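Local coordinates for putative lipoprotein (Clostridium perfringens ATCC 13124, PDB 4R7R) that is of unknown function but, as a putative lipoprotein with an alpha-beta fold, is probably held at the bacterial membrane by a lipid anchor, at residues Leu7-Val18 against Leu50-Asn60; Leu76-Asp84 against Ile91-Asp99. All coordinates share one frame; numbering follows the deposited sequence.

Interaction 1 (Leu7-Val18 against Leu50-Asn60); sequences LNYHTKNLSELV and LKSLKDSNFIN. With GOL (glycerol), chain B.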
loop_
_atom_site.group_PDB
_atom_site.type_symbol
_atom_site.label_atom_id
_atom_site.label_comp_id
_atom_site.label_asym_id
_atom_site.label_seq_id
_atom_site.Cartn_x
_atom_site.Cartn_y
_atom_site.Cartn_z
ATOM N N LEU A 7 -11.074 0.346 -11.268
ATOM C CA LEU A 7 -10.691 -0.351 -10.056
ATOM C C LEU A 7 -9.400 0.233 -9.509
ATOM O O LEU A 7 -9.028 -0.037 -8.372
ATOM C CB LEU A 7 -10.538 -1.848 -10.331
ATOM C CG LEU A 7 -11.795 -2.463 -10.953
ATOM C CD1 LEU A 7 -11.516 -3.858 -11.443
ATOM C CD2 LEU A 7 -12.906 -2.483 -9.930
ATOM N N ASN A 8 -8.733 1.055 -10.314
ATOM C CA ASN A 8 -7.445 1.614 -9.921
ATOM C C ASN A 8 -7.434 3.117 -9.652
ATOM O O ASN A 8 -6.363 3.733 -9.667
ATOM C CB ASN A 8 -6.417 1.320 -10.999
ATOM C CG ASN A 8 -6.743 2.000 -12.291
ATOM O OD1 ASN A 8 -7.907 2.280 -12.574
ATOM N ND2 ASN A 8 -5.721 2.292 -13.083
ATOM N N TYR A 9 -8.612 3.698 -9.416
ATOM C CA TYR A 9 -8.758 5.137 -9.232
ATOM C C TYR A 9 -7.714 5.756 -8.303
ATOM O O TYR A 9 -7.035 6.713 -8.687
ATOM C CB TYR A 9 -10.163 5.465 -8.702
ATOM C CG TYR A 9 -10.423 6.951 -8.509
ATOM C CD1 TYR A 9 -10.253 7.561 -7.257
ATOM C CD2 TYR A 9 -10.851 7.749 -9.580
ATOM C CE1 TYR A 9 -10.494 8.924 -7.085
ATOM C CE2 TYR A 9 -11.100 9.121 -9.408
ATOM C CZ TYR A 9 -10.916 9.688 -8.166
ATOM O OH TYR A 9 -11.149 11.027 -8.000
ATOM N N HIS A 10 -7.580 5.220 -7.092
ATOM C CA HIS A 10 -6.758 5.883 -6.081
ATOM C C HIS A 10 -5.279 5.654 -6.331
ATOM O O HIS A 10 -4.445 6.487 -5.964
ATOM C CB HIS A 10 -7.107 5.409 -4.664
ATOM C CG HIS A 10 -8.409 5.933 -4.143
ATOM N ND1 HIS A 10 -8.733 7.274 -4.156
ATOM C CD2 HIS A 10 -9.458 5.296 -3.577
ATOM C CE1 HIS A 10 -9.932 7.438 -3.622
ATOM N NE2 HIS A 10 -10.393 6.252 -3.265
ATOM N N THR A 11 -4.949 4.519 -6.934
ATOM C CA THR A 11 -3.548 4.185 -7.209
ATOM C C THR A 11 -2.967 5.081 -8.302
ATOM O O THR A 11 -1.825 5.518 -8.221
ATOM C CB THR A 11 -3.399 2.713 -7.628
ATOM O OG1 THR A 11 -3.993 1.879 -6.623
ATOM C CG2 THR A 11 -1.933 2.347 -7.817
ATOM N N LYS A 12 -3.775 5.355 -9.318
ATOM C CA LYS A 12 -3.395 6.274 -10.380
ATOM C C LYS A 12 -3.100 7.669 -9.813
ATOM O O LYS A 12 -2.135 8.325 -10.221
ATOM C CB LYS A 12 -4.501 6.314 -11.439
ATOM C CG LYS A 12 -4.481 7.513 -12.360
ATOM C CD LYS A 12 -5.407 7.282 -13.542
ATOM C CE LYS A 12 -5.089 5.950 -14.211
ATOM N NZ LYS A 12 -5.573 5.887 -15.620
ATOM N N ASN A 13 -3.906 8.108 -8.850
ATOM C CA ASN A 13 -3.686 9.404 -8.226
ATOM C C ASN A 13 -2.440 9.419 -7.366
ATOM O O ASN A 13 -1.684 10.388 -7.375
ATOM C CB ASN A 13 -4.904 9.814 -7.402
ATOM C CG ASN A 13 -6.045 10.294 -8.277
ATOM O OD1 ASN A 13 -5.834 10.654 -9.440
ATOM N ND2 ASN A 13 -7.257 10.294 -7.733
ATOM N N LEU A 14 -2.215 8.339 -6.634
ATOM C CA LEU A 14 -1.029 8.251 -5.807
ATOM C C LEU A 14 0.187 8.227 -6.714
ATOM O O LEU A 14 1.172 8.937 -6.482
ATOM C CB LEU A 14 -1.067 7.009 -4.922
ATOM C CG LEU A 14 0.201 6.814 -4.094
ATOM C CD1 LEU A 14 0.372 7.989 -3.146
ATOM C CD2 LEU A 14 0.161 5.493 -3.341
ATOM N N SER A 15 0.084 7.424 -7.771
ATOM C CA SER A 15 1.165 7.227 -8.729
ATOM C C SER A 15 1.631 8.544 -9.340
ATOM O O SER A 15 2.831 8.755 -9.511
ATOM C CB SER A 15 0.723 6.260 -9.826
ATOM O OG SER A 15 1.716 6.127 -10.824
ATOM N N GLU A 16 0.679 9.425 -9.653
ATOM C CA GLU A 16 0.989 10.767 -10.148
ATOM C C GLU A 16 1.685 11.611 -9.080
ATOM O O GLU A 16 2.589 12.398 -9.379
ATOM C CB GLU A 16 -0.285 11.472 -10.624
ATOM C CG GLU A 16 -0.192 13.003 -10.684
ATOM C CD GLU A 16 0.679 13.512 -11.831
ATOM O OE1 GLU A 16 0.859 12.762 -12.815
ATOM O OE2 GLU A 16 1.184 14.661 -11.750
ATOM N N LEU A 17 1.271 11.438 -7.831
ATOM C CA LEU A 17 1.855 12.195 -6.734
ATOM C C LEU A 17 3.268 11.717 -6.347
ATOM O O LEU A 17 4.130 12.546 -6.062
ATOM C CB LEU A 17 0.922 12.148 -5.524
ATOM C CG LEU A 17 -0.399 12.885 -5.726
ATOM C CD1 LEU A 17 -1.358 12.569 -4.593
ATOM C CD2 LEU A 17 -0.150 14.364 -5.809
ATOM N N VAL A 18 3.519 10.403 -6.358
ATOM C CA VAL A 18 4.841 9.861 -5.990
ATOM C C VAL A 18 5.913 10.229 -7.039
ATOM O O VAL A 18 7.101 9.920 -6.881
ATOM C CB VAL A 18 4.791 8.319 -5.798
ATOM C CG1 VAL A 18 6.060 7.795 -5.130
ATOM C CG2 VAL A 18 3.602 7.935 -4.937
ATOM N N LEU A 50 4.547 0.494 -7.605
ATOM C CA LEU A 50 3.569 1.119 -8.487
ATOM C C LEU A 50 3.955 0.924 -9.953
ATOM O O LEU A 50 3.092 0.717 -10.811
ATOM C CB LEU A 50 3.423 2.620 -8.172
ATOM C CG LEU A 50 2.890 3.026 -6.786
ATOM C CD1 LEU A 50 2.626 4.523 -6.718
ATOM C CD2 LEU A 50 1.634 2.244 -6.381
ATOM N N LYS A 51 5.250 0.988 -10.239
ATOM C CA LYS A 51 5.723 0.843 -11.610
ATOM C C LYS A 51 5.564 -0.601 -12.081
ATOM O O LYS A 51 5.496 -0.868 -13.280
ATOM C CB LYS A 51 7.185 1.284 -11.734
ATOM C CG LYS A 51 7.398 2.797 -11.713
ATOM C CD LYS A 51 8.878 3.142 -11.514
ATOM C CE LYS A 51 9.272 4.472 -12.171
ATOM N NZ LYS A 51 8.647 5.669 -11.540
ATOM N N SER A 52 5.500 -1.528 -11.128
ATOM C CA SER A 52 5.427 -2.946 -11.460
ATOM C C SER A 52 3.970 -3.422 -11.625
ATOM O O SER A 52 3.717 -4.506 -12.162
ATOM C CB SER A 52 6.146 -3.778 -10.392
ATOM O OG SER A 52 5.337 -3.926 -9.229
ATOM N N LEU A 53 3.016 -2.614 -11.166
ATOM C CA LEU A 53 1.602 -3.000 -11.243
ATOM C C LEU A 53 1.084 -3.088 -12.675
ATOM O O LEU A 53 1.200 -2.140 -13.464
ATOM C CB LEU A 53 0.708 -2.018 -10.468
ATOM C CG LEU A 53 0.938 -1.922 -8.968
ATOM C CD1 LEU A 53 -0.066 -0.968 -8.347
ATOM C CD2 LEU A 53 0.886 -3.294 -8.334
ATOM N N LYS A 54 0.497 -4.232 -12.994
ATOM C CA LYS A 54 -0.273 -4.364 -14.216
ATOM C C LYS A 54 -1.749 -4.200 -13.856
ATOM O O LYS A 54 -2.125 -4.283 -12.682
ATOM C CB LYS A 54 -0.010 -5.714 -14.881
ATOM C CG LYS A 54 1.469 -6.023 -15.110
ATOM C CD LYS A 54 1.720 -7.531 -15.154
ATOM C CE LYS A 54 3.043 -7.881 -15.856
ATOM N NZ LYS A 54 4.268 -7.501 -15.069
ATOM N N ASP A 55 -2.581 -3.984 -14.864
ATOM C CA ASP A 55 -4.006 -3.740 -14.657
ATOM C C ASP A 55 -4.751 -4.921 -14.025
ATOM O O ASP A 55 -5.744 -4.730 -13.324
ATOM C CB ASP A 55 -4.664 -3.369 -15.986
ATOM C CG ASP A 55 -3.795 -2.444 -16.826
ATOM O OD1 ASP A 55 -4.094 -1.224 -16.883
ATOM O OD2 ASP A 55 -2.807 -2.947 -17.422
ATOM N N SER A 56 -4.274 -6.135 -14.273
ATOM C CA SER A 56 -4.902 -7.326 -13.713
ATOM C C SER A 56 -4.661 -7.467 -12.207
ATOM O O SER A 56 -5.247 -8.333 -11.561
ATOM C CB SER A 56 -4.391 -8.569 -14.439
ATOM O OG SER A 56 -2.972 -8.599 -14.435
ATOM N N ASN A 57 -3.793 -6.624 -11.653
ATOM C CA ASN A 57 -3.558 -6.603 -10.216
ATOM C C ASN A 57 -4.713 -5.964 -9.460
ATOM O O ASN A 57 -4.861 -6.168 -8.263
ATOM C CB ASN A 57 -2.275 -5.849 -9.900
ATOM C CG ASN A 57 -1.039 -6.577 -10.381
ATOM O OD1 ASN A 57 -0.326 -6.090 -11.259
ATOM N ND2 ASN A 57 -0.775 -7.741 -9.807
ATOM N N PHE A 58 -5.519 -5.170 -10.159
ATOM C CA PHE A 58 -6.626 -4.452 -9.538
ATOM C C PHE A 58 -7.884 -5.293 -9.542
ATOM O O PHE A 58 -8.388 -5.660 -10.600
ATOM C CB PHE A 58 -6.869 -3.128 -10.260
ATOM C CG PHE A 58 -5.697 -2.203 -10.193
ATOM C CD1 PHE A 58 -5.512 -1.375 -9.088
ATOM C CD2 PHE A 58 -4.739 -2.193 -11.205
ATOM C CE1 PHE A 58 -4.404 -0.523 -9.004
ATOM C CE2 PHE A 58 -3.629 -1.340 -11.130
ATOM C CZ PHE A 58 -3.468 -0.502 -10.020
ATOM N N ILE A 59 -8.394 -5.599 -8.356
ATOM C CA ILE A 59 -9.587 -6.431 -8.259
ATOM C C ILE A 59 -10.766 -5.675 -7.639
ATOM O O ILE A 59 -10.621 -4.536 -7.189
ATOM C CB ILE A 59 -9.303 -7.696 -7.439
ATOM C CG1 ILE A 59 -8.906 -7.326 -6.005
ATOM C CG2 ILE A 59 -8.204 -8.491 -8.092
ATOM C CD1 ILE A 59 -8.667 -8.498 -5.117
ATOM N N ASN A 60 -11.928 -6.319 -7.620
ATOM C CA ASN A 60 -13.139 -5.730 -7.058
ATOM C C ASN A 60 -13.174 -5.702 -5.533
ATOM O O ASN A 60 -12.410 -6.404 -4.867
ATOM C CB ASN A 60 -14.366 -6.486 -7.569
ATOM C CG ASN A 60 -14.557 -6.345 -9.070
ATOM O OD1 ASN A 60 -15.098 -5.345 -9.547
ATOM N ND2 ASN A 60 -14.112 -7.348 -9.824
HETATM C C1 GOL B . 0.373 2.380 -12.052
HETATM O O1 GOL B . 0.987 2.495 -10.786
HETATM C C2 GOL B . -0.936 3.166 -12.071
HETATM O O2 GOL B . -0.802 4.302 -12.899
HETATM C C3 GOL B . -2.063 2.272 -12.583
HETATM O O3 GOL B . -3.297 2.950 -12.489
HETATM O O HOH W 1 -10.018 -1.750 -6.986
#
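N8 sets its CB squarely over the F58 ring, 3.4 Å from the ring centroid and only 12° off the normal, a CH-pi contact at the N-terminal end of helix 9-17. One turn on, T11 brings OG1 to the edge of the same ring, in its plane, with OG1 3.4 Å from F58 CE1; this hydroxyl is hydrogen-bonded to D103. A beta-branched threonine suits the place because its other branch is a methyl: CG2 meets L53 CD1 tip to tip at 3.8 Å and also rests on L50 CD2. L50 extends the apolar seam, its CD1 lying 3.7 Å from S15 CA and near V18 CG2. The outer side is looser. There a glycerol, probably from the crystallisation liquor, spans the segments, taking a hydrogen bond on O3 from N8 ND2 (2.6 Å) and giving one from O1 to L50 O (2.8 Å). The N8 amide reaches it because CG sits between the backbone N and carbonyl carbon (chi1 64°). Before the helix, L7 CD2 touches N60 OD1. With no direct hydrogen bond between the segments, shape and apolar contact hold them together, and on the outer side N8 ND2 and L50 O are joined through the glycerol.

Interaction 2 (Leu76-Asp84 against Ile91-Asp99); sequences LNSEKYVID and ITLYPWDSD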
loop_
_atom_site.group_PDB
_atom_site.type_symbol
_atom_site.label_atom_id
_atom_site.label_comp_id
_atom_site.label_asym_id
_atom_site.label_seq_id
_atom_site.Cartn_x
_atom_site.Cartn_y
_atom_site.Cartn_z
ATOM N N LEU A 76 3.052 12.336 1.560
ATOM C CA LEU A 76 3.594 13.208 0.525
ATOM C C LEU A 76 3.556 14.640 1.045
ATOM O O LEU A 76 3.223 14.867 2.213
ATOM C CB LEU A 76 2.813 13.077 -0.784
ATOM C CG LEU A 76 2.650 11.649 -1.317
ATOM C CD1 LEU A 76 1.211 11.178 -1.163
ATOM C CD2 LEU A 76 3.094 11.556 -2.762
ATOM N N ASN A 77 3.899 15.597 0.191
ATOM C CA ASN A 77 3.923 16.999 0.594
ATOM C C ASN A 77 2.599 17.449 1.233
ATOM O O ASN A 77 2.554 17.778 2.419
ATOM C CB ASN A 77 4.268 17.894 -0.610
ATOM C CG ASN A 77 5.753 18.271 -0.666
ATOM O OD1 ASN A 77 6.200 19.189 0.029
ATOM N ND2 ASN A 77 6.516 17.570 -1.504
ATOM N N SER A 78 1.522 17.439 0.455
ATOM C CA SER A 78 0.222 17.880 0.951
ATOM C C SER A 78 -0.689 16.708 1.324
ATOM O O SER A 78 -1.366 16.738 2.351
ATOM C CB SER A 78 -0.458 18.765 -0.096
ATOM O OG SER A 78 -0.399 18.165 -1.378
ATOM N N GLU A 79 -0.684 15.676 0.482
ATOM C CA GLU A 79 -1.567 14.518 0.625
ATOM C C GLU A 79 -1.003 13.426 1.526
ATOM O O GLU A 79 0.207 13.327 1.707
ATOM C CB GLU A 79 -1.856 13.918 -0.753
ATOM C CG GLU A 79 -2.856 14.694 -1.581
ATOM C CD GLU A 79 -4.289 14.260 -1.308
ATOM O OE1 GLU A 79 -5.217 14.888 -1.877
ATOM O OE2 GLU A 79 -4.479 13.289 -0.529
ATOM N N LYS A 80 -1.890 12.604 2.080
ATOM C CA LYS A 80 -1.478 11.364 2.729
ATOM C C LYS A 80 -2.292 10.179 2.176
ATOM O O LYS A 80 -3.511 10.260 2.015
ATOM C CB LYS A 80 -1.623 11.433 4.261
ATOM C CG LYS A 80 -1.468 10.031 4.921
ATOM C CD LYS A 80 -1.009 10.048 6.380
ATOM C CE LYS A 80 -2.164 9.880 7.362
ATOM N NZ LYS A 80 -1.673 9.844 8.773
ATOM N N TYR A 81 -1.612 9.078 1.877
ATOM C CA TYR A 81 -2.316 7.891 1.441
ATOM C C TYR A 81 -2.059 6.738 2.410
ATOM O O TYR A 81 -1.083 6.730 3.171
ATOM C CB TYR A 81 -1.908 7.522 0.010
ATOM C CG TYR A 81 -2.672 8.284 -1.077
ATOM C CD1 TYR A 81 -2.538 9.659 -1.219
ATOM C CD2 TYR A 81 -3.510 7.617 -1.964
ATOM C CE1 TYR A 81 -3.223 10.349 -2.192
ATOM C CE2 TYR A 81 -4.197 8.298 -2.955
ATOM C CZ TYR A 81 -4.056 9.665 -3.061
ATOM O OH TYR A 81 -4.745 10.351 -4.044
ATOM N N VAL A 82 -2.950 5.760 2.375
ATOM C CA VAL A 82 -2.878 4.636 3.276
ATOM C C VAL A 82 -2.886 3.357 2.457
ATOM O O VAL A 82 -3.643 3.228 1.498
ATOM C CB VAL A 82 -4.062 4.652 4.291
ATOM C CG1 VAL A 82 -4.090 3.397 5.109
ATOM C CG2 VAL A 82 -3.971 5.874 5.196
ATOM N N ILE A 83 -2.009 2.420 2.815
ATOM C CA ILE A 83 -2.095 1.073 2.270
ATOM C C ILE A 83 -2.299 0.083 3.420
ATOM O O ILE A 83 -1.469 0.006 4.343
ATOM C CB ILE A 83 -0.839 0.673 1.473
ATOM C CG1 ILE A 83 -0.469 1.750 0.457
ATOM C CG2 ILE A 83 -1.055 -0.672 0.772
ATOM C CD1 ILE A 83 0.838 1.474 -0.262
ATOM N N ASP A 84 -3.400 -0.663 3.381
ATOM C CA ASP A 84 -3.622 -1.685 4.392
ATOM C C ASP A 84 -3.066 -3.014 3.875
ATOM O O ASP A 84 -3.351 -3.401 2.742
ATOM C CB ASP A 84 -5.111 -1.801 4.743
ATOM C CG ASP A 84 -5.643 -0.573 5.491
ATOM O OD1 ASP A 84 -4.851 0.082 6.210
ATOM O OD2 ASP A 84 -6.858 -0.265 5.375
ATOM N N ILE A 91 -3.976 -6.199 -0.681
ATOM C CA ILE A 91 -3.810 -4.899 -0.040
ATOM C C ILE A 91 -4.965 -3.983 -0.448
ATOM O O ILE A 91 -5.663 -4.258 -1.426
ATOM C CB ILE A 91 -2.471 -4.221 -0.421
ATOM C CG1 ILE A 91 -2.523 -3.707 -1.854
ATOM C CG2 ILE A 91 -1.277 -5.162 -0.254
ATOM C CD1 ILE A 91 -1.384 -2.786 -2.187
ATOM N N THR A 92 -5.184 -2.914 0.316
ATOM C CA THR A 92 -6.104 -1.860 -0.089
ATOM C C THR A 92 -5.342 -0.546 -0.042
ATOM O O THR A 92 -4.337 -0.428 0.667
ATOM C CB THR A 92 -7.361 -1.752 0.802
ATOM O OG1 THR A 92 -6.989 -1.395 2.142
ATOM C CG2 THR A 92 -8.163 -3.057 0.791
ATOM N N LEU A 93 -5.829 0.437 -0.789
ATOM C CA LEU A 93 -5.106 1.677 -1.001
ATOM C C LEU A 93 -6.120 2.806 -1.165
ATOM O O LEU A 93 -7.069 2.701 -1.975
ATOM C CB LEU A 93 -4.195 1.559 -2.235
ATOM C CG LEU A 93 -3.097 2.608 -2.481
ATOM C CD1 LEU A 93 -2.056 2.052 -3.449
ATOM C CD2 LEU A 93 -3.668 3.921 -3.018
ATOM N N TYR A 94 -5.922 3.885 -0.405
ATOM C CA TYR A 94 -6.891 4.971 -0.386
ATOM C C TYR A 94 -6.303 6.225 0.259
ATOM O O TYR A 94 -5.331 6.129 1.025
ATOM C CB TYR A 94 -8.165 4.524 0.341
ATOM C CG TYR A 94 -7.960 3.982 1.740
ATOM C CD1 TYR A 94 -8.128 4.801 2.848
ATOM C CD2 TYR A 94 -7.621 2.642 1.956
ATOM C CE1 TYR A 94 -7.951 4.314 4.141
ATOM C CE2 TYR A 94 -7.450 2.144 3.230
ATOM C CZ TYR A 94 -7.617 2.980 4.326
ATOM O OH TYR A 94 -7.453 2.493 5.609
ATOM N N PRO A 95 -6.870 7.408 -0.067
ATOM C CA PRO A 95 -6.384 8.615 0.604
ATOM C C PRO A 95 -6.785 8.551 2.065
ATOM O O PRO A 95 -7.816 7.938 2.395
ATOM C CB PRO A 95 -7.080 9.766 -0.146
ATOM C CG PRO A 95 -8.238 9.149 -0.848
ATOM C CD PRO A 95 -7.932 7.689 -1.050
ATOM N N TRP A 96 -5.983 9.160 2.931
ATOM C CA TRP A 96 -6.147 8.987 4.375
ATOM C C TRP A 96 -7.503 9.475 4.882
ATOM O O TRP A 96 -8.010 8.998 5.889
ATOM C CB TRP A 96 -5.033 9.725 5.115
ATOM C CG TRP A 96 -5.237 11.204 5.103
ATOM C CD1 TRP A 96 -5.226 12.029 4.006
ATOM C CD2 TRP A 96 -5.513 12.039 6.231
ATOM N NE1 TRP A 96 -5.469 13.323 4.390
ATOM C CE2 TRP A 96 -5.647 13.360 5.748
ATOM C CE3 TRP A 96 -5.653 11.799 7.602
ATOM C CZ2 TRP A 96 -5.911 14.443 6.590
ATOM C CZ3 TRP A 96 -5.915 12.880 8.446
ATOM C CH2 TRP A 96 -6.046 14.186 7.935
ATOM N N ASP A 97 -8.080 10.444 4.185
ATOM C CA ASP A 97 -9.303 11.088 4.643
ATOM C C ASP A 97 -10.511 10.679 3.797
ATOM O O ASP A 97 -11.568 11.309 3.867
ATOM C CB ASP A 97 -9.137 12.623 4.622
ATOM C CG ASP A 97 -8.926 13.174 3.206
ATOM O OD1 ASP A 97 -9.257 14.366 2.955
ATOM O OD2 ASP A 97 -8.429 12.404 2.341
ATOM N N SER A 98 -10.363 9.658 2.965
ATOM C CA SER A 98 -11.534 9.191 2.245
ATOM C C SER A 98 -11.456 7.744 1.855
ATOM O O SER A 98 -10.829 7.394 0.847
ATOM C CB SER A 98 -11.780 10.009 1.000
ATOM O OG SER A 98 -12.975 9.530 0.419
ATOM N N ASP A 99 -12.127 6.919 2.647
ATOM C CA ASP A 99 -12.074 5.483 2.489
ATOM C C ASP A 99 -13.441 4.916 2.113
ATOM O O ASP A 99 -13.715 3.742 2.366
ATOM C CB ASP A 99 -11.550 4.822 3.778
ATOM C CG ASP A 99 -12.528 4.942 4.974
ATOM O OD1 ASP A 99 -12.309 4.235 5.990
ATOM O OD2 ASP A 99 -13.509 5.724 4.922
HETATM O O HOH W 2 -8.742 -1.513 4.471
#
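Y94 OH is gripped twice: it donates to D84 OD2 at 2.8 Å and is also hydrogen-bonded to K71 NZ, whose ammonium forms a salt bridge with D84 OD1. The hydroxyl meets OD2 on the syn side, 27° out of the carboxylate plane, while OD2 itself lies at the edge of the tyrosine ring. K71 would be expected to keep D84 ionised and polarise the Y94 hydroxyl. A tyrosine fits here, since its long ring carries the hydroxyl along the sheet face past V82, whose CB lies over the ring, 4.1 Å from its centroid. With chi1 at 55°, the ring swings between the two backbone branches and leans across to D84.

Beneath these side chains the antiparallel strands pair regularly. V82 and Y94 exchange two backbone bonds, V82 N to Y94 O at 2.8 Å and Y94 N to V82 O at 3.0 Å, and D84 and T92 pair likewise. On the other face I83 and L93 lie side by side, with I83 CG1 4.0 Å from L93 CG, while I83 CG2 touches I91 CD1. Towards the hairpin's open end, P95 CA sits over one face of the Y81 ring, and W96 N bonds to K80 O at 2.9 Å while K80 CB rests over the indole's five-membered ring. This hairpin is flanked by strands 70-75 and 103-106, and Y81 and P95 meet helix 9-17.

Interaction 1 comes first along the chain and closes before interaction 2 opens; their centres lie about 13 Å apart. They share one antiparallel sheet, in which strands 80-85 and 90-95 are separated from the outermost strand 58-59 by strand 103-106. Helix 9-17 serves both: one side packs against 50-60, while H10, N13 and L17 touch P95, Y81 and L76 of interaction 2, with N13 CB 3.4 Å from Y81 OH. The helix therefore faces both ways, one side forming the surface contact and another packing on the buried hairpin, tying the N-terminal part of the chain and the sheet's edge strand to its centre within a single compact domain.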